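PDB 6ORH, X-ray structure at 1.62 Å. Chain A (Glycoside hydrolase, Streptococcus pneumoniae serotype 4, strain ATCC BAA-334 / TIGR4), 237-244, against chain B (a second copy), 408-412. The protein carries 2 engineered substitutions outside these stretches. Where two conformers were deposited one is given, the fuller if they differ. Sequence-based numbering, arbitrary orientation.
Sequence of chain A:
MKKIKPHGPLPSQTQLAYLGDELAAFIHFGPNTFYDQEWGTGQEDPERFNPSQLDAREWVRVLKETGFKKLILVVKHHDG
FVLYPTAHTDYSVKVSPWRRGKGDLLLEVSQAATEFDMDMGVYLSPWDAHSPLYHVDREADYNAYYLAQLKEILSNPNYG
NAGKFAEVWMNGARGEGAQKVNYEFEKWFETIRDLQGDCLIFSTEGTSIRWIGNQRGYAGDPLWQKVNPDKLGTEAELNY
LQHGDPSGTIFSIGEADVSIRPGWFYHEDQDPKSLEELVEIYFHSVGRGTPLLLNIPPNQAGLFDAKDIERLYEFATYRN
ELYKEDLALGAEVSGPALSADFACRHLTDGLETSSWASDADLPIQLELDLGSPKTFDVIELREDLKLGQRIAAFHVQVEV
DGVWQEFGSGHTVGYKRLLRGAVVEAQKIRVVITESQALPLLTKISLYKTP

Chain A, residues 237-244: ELNYLQHG
Chain B, residues 408-412: GSGHT

A short helix of one copy, 238-243 of chain A, lies across the end of a strand, 408-410 of chain B, in the second copy. Their N-to-C directions are nearly perpendicular, at 87°, and the axes approach to 9.7 Å, so side chains and water rather than paired backbones fill the gap. Glu237(A) (phi/psi -65/137) occupies the N-cap position, and its O accepts from Leu241(A) N at 3.1 Å; the i to i+4 pattern continues from Gln242(A) N to Leu238(A) O (3.0 Å) and from His243(A) N to Asn239(A) O (3.1 Å). Gly244(A) leaves the helix with positive phi (62/-162). Chain B is extended through Ser409(B) (-147/164) and Gly410(B) (-158/-174), then turns at His411(B) (-100/-83). In register, the CA of Leu238(A) faces the CA of Ser409(B) at 8.0 Å, and the CA of Asn239(A) that of His411(B) at 7.6 Å.

His411(B) and Asn239(A) cover the most surface, followed by Ser409(B), in a contact burying 260 Å² in all. The CA-to-CB bond of His411(B) points sideways, but chi1 -67° (m) and chi2 -109° bring its ring to the helix. Asn239(A), pointing toward chain B with chi1 -70° (m) and chi2 -14°, sets ND2 over one face of that ring, 3.3 Å from His411(B) ND1; the angle is too poor for a hydrogen bond. The amide instead donates a weak one from ND2 to Gly410(B) O, 3.4 Å at 157°.

At the edge of the same ring, near its plane, His243(A) (m, chi2 -80°) donates a weak hydrogen bond from NE2 to His411(B) NE2: short at 2.9 Å, but bent to 122°. The two imidazoles meet obliquely, with centroids 4.9 Å apart and planes at 59°.

Ser409(B), chi1 66° (p), points toward the helix, yet its OG stays 3.9 Å from Gln242(A) OE1 and 4.4 Å from Asn239(A) OD1, and water bridges these polar groups. One water lies 3.0 Å from Ser409(B) OG, donates to Asn239(A) OD1 at 2.6 Å and accepts from Gln242(A) NE2 at 3.0 Å. A second, 2.9 Å from Ser409(B) OG, donates to Gln242(A) OE1 at 2.8 Å; a third, 2.6 Å from Ser409(B) OG, donates weakly to Gln242(A) OE1 at 3.4 Å. Gln242(A) reaches them with chi1 and chi2 both t and chi3 -75°. Beside this wet patch, Leu238(A) (m, t) adds a loose apolar contact, CD1 to Ser409(B) CB at 4.5 Å.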

# COMPACT_ATOMS: atom_id res chain seq x y z
N GLU A 237 1.80 -18.90 -2.77
CA GLU A 237 0.84 -17.80 -2.84
C GLU A 237 1.58 -16.50 -3.10
O GLU A 237 2.59 -16.21 -2.46
CB GLU A 237 0.07 -17.61 -1.52
CG GLU A 237 -1.27 -18.34 -1.42
CD GLU A 237 -2.34 -17.89 -2.41
OE1 GLU A 237 -2.41 -18.56 -3.46
OE2 GLU A 237 -3.12 -16.92 -2.13
N LEU A 238 1.02 -15.67 -3.98
CA LEU A 238 1.62 -14.37 -4.26
C LEU A 238 1.71 -13.53 -2.98
O LEU A 238 2.73 -12.87 -2.76
CB LEU A 238 0.86 -13.61 -5.36
CG LEU A 238 0.82 -14.29 -6.72
CD1 LEU A 238 -0.04 -13.47 -7.68
CD2 LEU A 238 2.22 -14.51 -7.28
N ASN A 239 0.66 -13.55 -2.14
CA ASN A 239 0.75 -12.73 -0.93
C ASN A 239 1.77 -13.29 0.07
O ASN A 239 2.28 -12.55 0.92
CB ASN A 239 -0.63 -12.58 -0.30
CG ASN A 239 -1.58 -11.72 -1.11
OD1 ASN A 239 -1.16 -11.01 -2.02
ND2 ASN A 239 -2.85 -11.71 -0.73
N TYR A 240 2.03 -14.60 0.02
CA TYR A 240 3.04 -15.20 0.89
C TYR A 240 4.42 -14.68 0.49
O TYR A 240 5.25 -14.29 1.30
CB TYR A 240 2.93 -16.73 0.85
CG TYR A 240 3.81 -17.41 1.86
CD1 TYR A 240 3.45 -17.42 3.21
CD2 TYR A 240 5.01 -18.02 1.49
CE1 TYR A 240 4.24 -18.09 4.14
CE2 TYR A 240 5.82 -18.68 2.42
CZ TYR A 240 5.41 -18.71 3.75
OH TYR A 240 6.22 -19.32 4.67
N LEU A 241 4.66 -14.63 -0.84
CA LEU A 241 5.91 -14.09 -1.34
C LEU A 241 6.05 -12.61 -0.99
O LEU A 241 7.11 -12.16 -0.60
CB LEU A 241 5.95 -14.26 -2.87
CG LEU A 241 6.00 -15.72 -3.33
CD1 LEU A 241 5.95 -15.75 -4.86
CD2 LEU A 241 7.25 -16.42 -2.79
N GLN A 242 4.96 -11.86 -1.11
CA GLN A 242 4.99 -10.40 -1.06
C GLN A 242 5.15 -9.88 0.37
O GLN A 242 5.67 -8.78 0.56
CB GLN A 242 3.69 -9.92 -1.71
CG GLN A 242 3.40 -8.43 -1.61
CD GLN A 242 2.13 -8.12 -2.40
OE1 GLN A 242 2.15 -8.09 -3.63
NE2 GLN A 242 1.02 -7.91 -1.70
N HIS A 243 4.69 -10.67 1.35
CA HIS A 243 4.71 -10.22 2.75
C HIS A 243 5.65 -11.07 3.60
O HIS A 243 5.91 -10.72 4.75
CB HIS A 243 3.31 -10.29 3.38
CG HIS A 243 2.34 -9.37 2.73
ND1 HIS A 243 2.30 -8.01 3.02
CD2 HIS A 243 1.36 -9.59 1.80
CE1 HIS A 243 1.36 -7.41 2.31
NE2 HIS A 243 0.78 -8.36 1.53
N GLY A 244 6.10 -12.21 3.05
CA GLY A 244 6.78 -13.22 3.86
C GLY A 244 5.89 -13.79 4.96
O GLY A 244 4.67 -13.65 4.94
N GLY B 408 -2.38 -7.17 -11.70
CA GLY B 408 -2.23 -6.77 -10.30
C GLY B 408 -2.72 -7.86 -9.37
O GLY B 408 -3.22 -8.88 -9.84
N SER B 409 -2.60 -7.62 -8.06
CA SER B 409 -3.07 -8.60 -7.09
C SER B 409 -3.57 -7.85 -5.87
O SER B 409 -3.25 -6.68 -5.67
CB SER B 409 -1.98 -9.59 -6.65
OG SER B 409 -0.95 -8.89 -5.92
N GLY B 410 -4.32 -8.58 -5.04
CA GLY B 410 -4.75 -8.02 -3.77
C GLY B 410 -5.11 -9.12 -2.76
O GLY B 410 -4.91 -10.32 -3.01
N HIS B 411 -5.63 -8.66 -1.63
CA HIS B 411 -6.14 -9.51 -0.57
C HIS B 411 -7.66 -9.58 -0.68
O HIS B 411 -8.20 -10.51 -1.29
CB HIS B 411 -5.71 -8.99 0.81
CG HIS B 411 -4.24 -9.07 1.08
ND1 HIS B 411 -3.71 -10.00 1.98
CD2 HIS B 411 -3.20 -8.34 0.62
CE1 HIS B 411 -2.40 -9.83 2.05
NE2 HIS B 411 -2.07 -8.82 1.22
N THR B 412 -8.33 -8.57 -0.11
CA THR B 412 -9.78 -8.57 -0.00
C THR B 412 -10.45 -7.96 -1.23
O THR B 412 -9.84 -7.22 -2.01
CB THR B 412 -10.24 -7.85 1.27
OG1 THR B 412 -9.54 -6.60 1.32
CG2 THR B 412 -9.96 -8.66 2.51
O HOH W 1 -1.55 -8.60 -3.03
O HOH W 2 0.52 -6.48 -5.18
O HOH W 3 1.36 -9.90 -6.45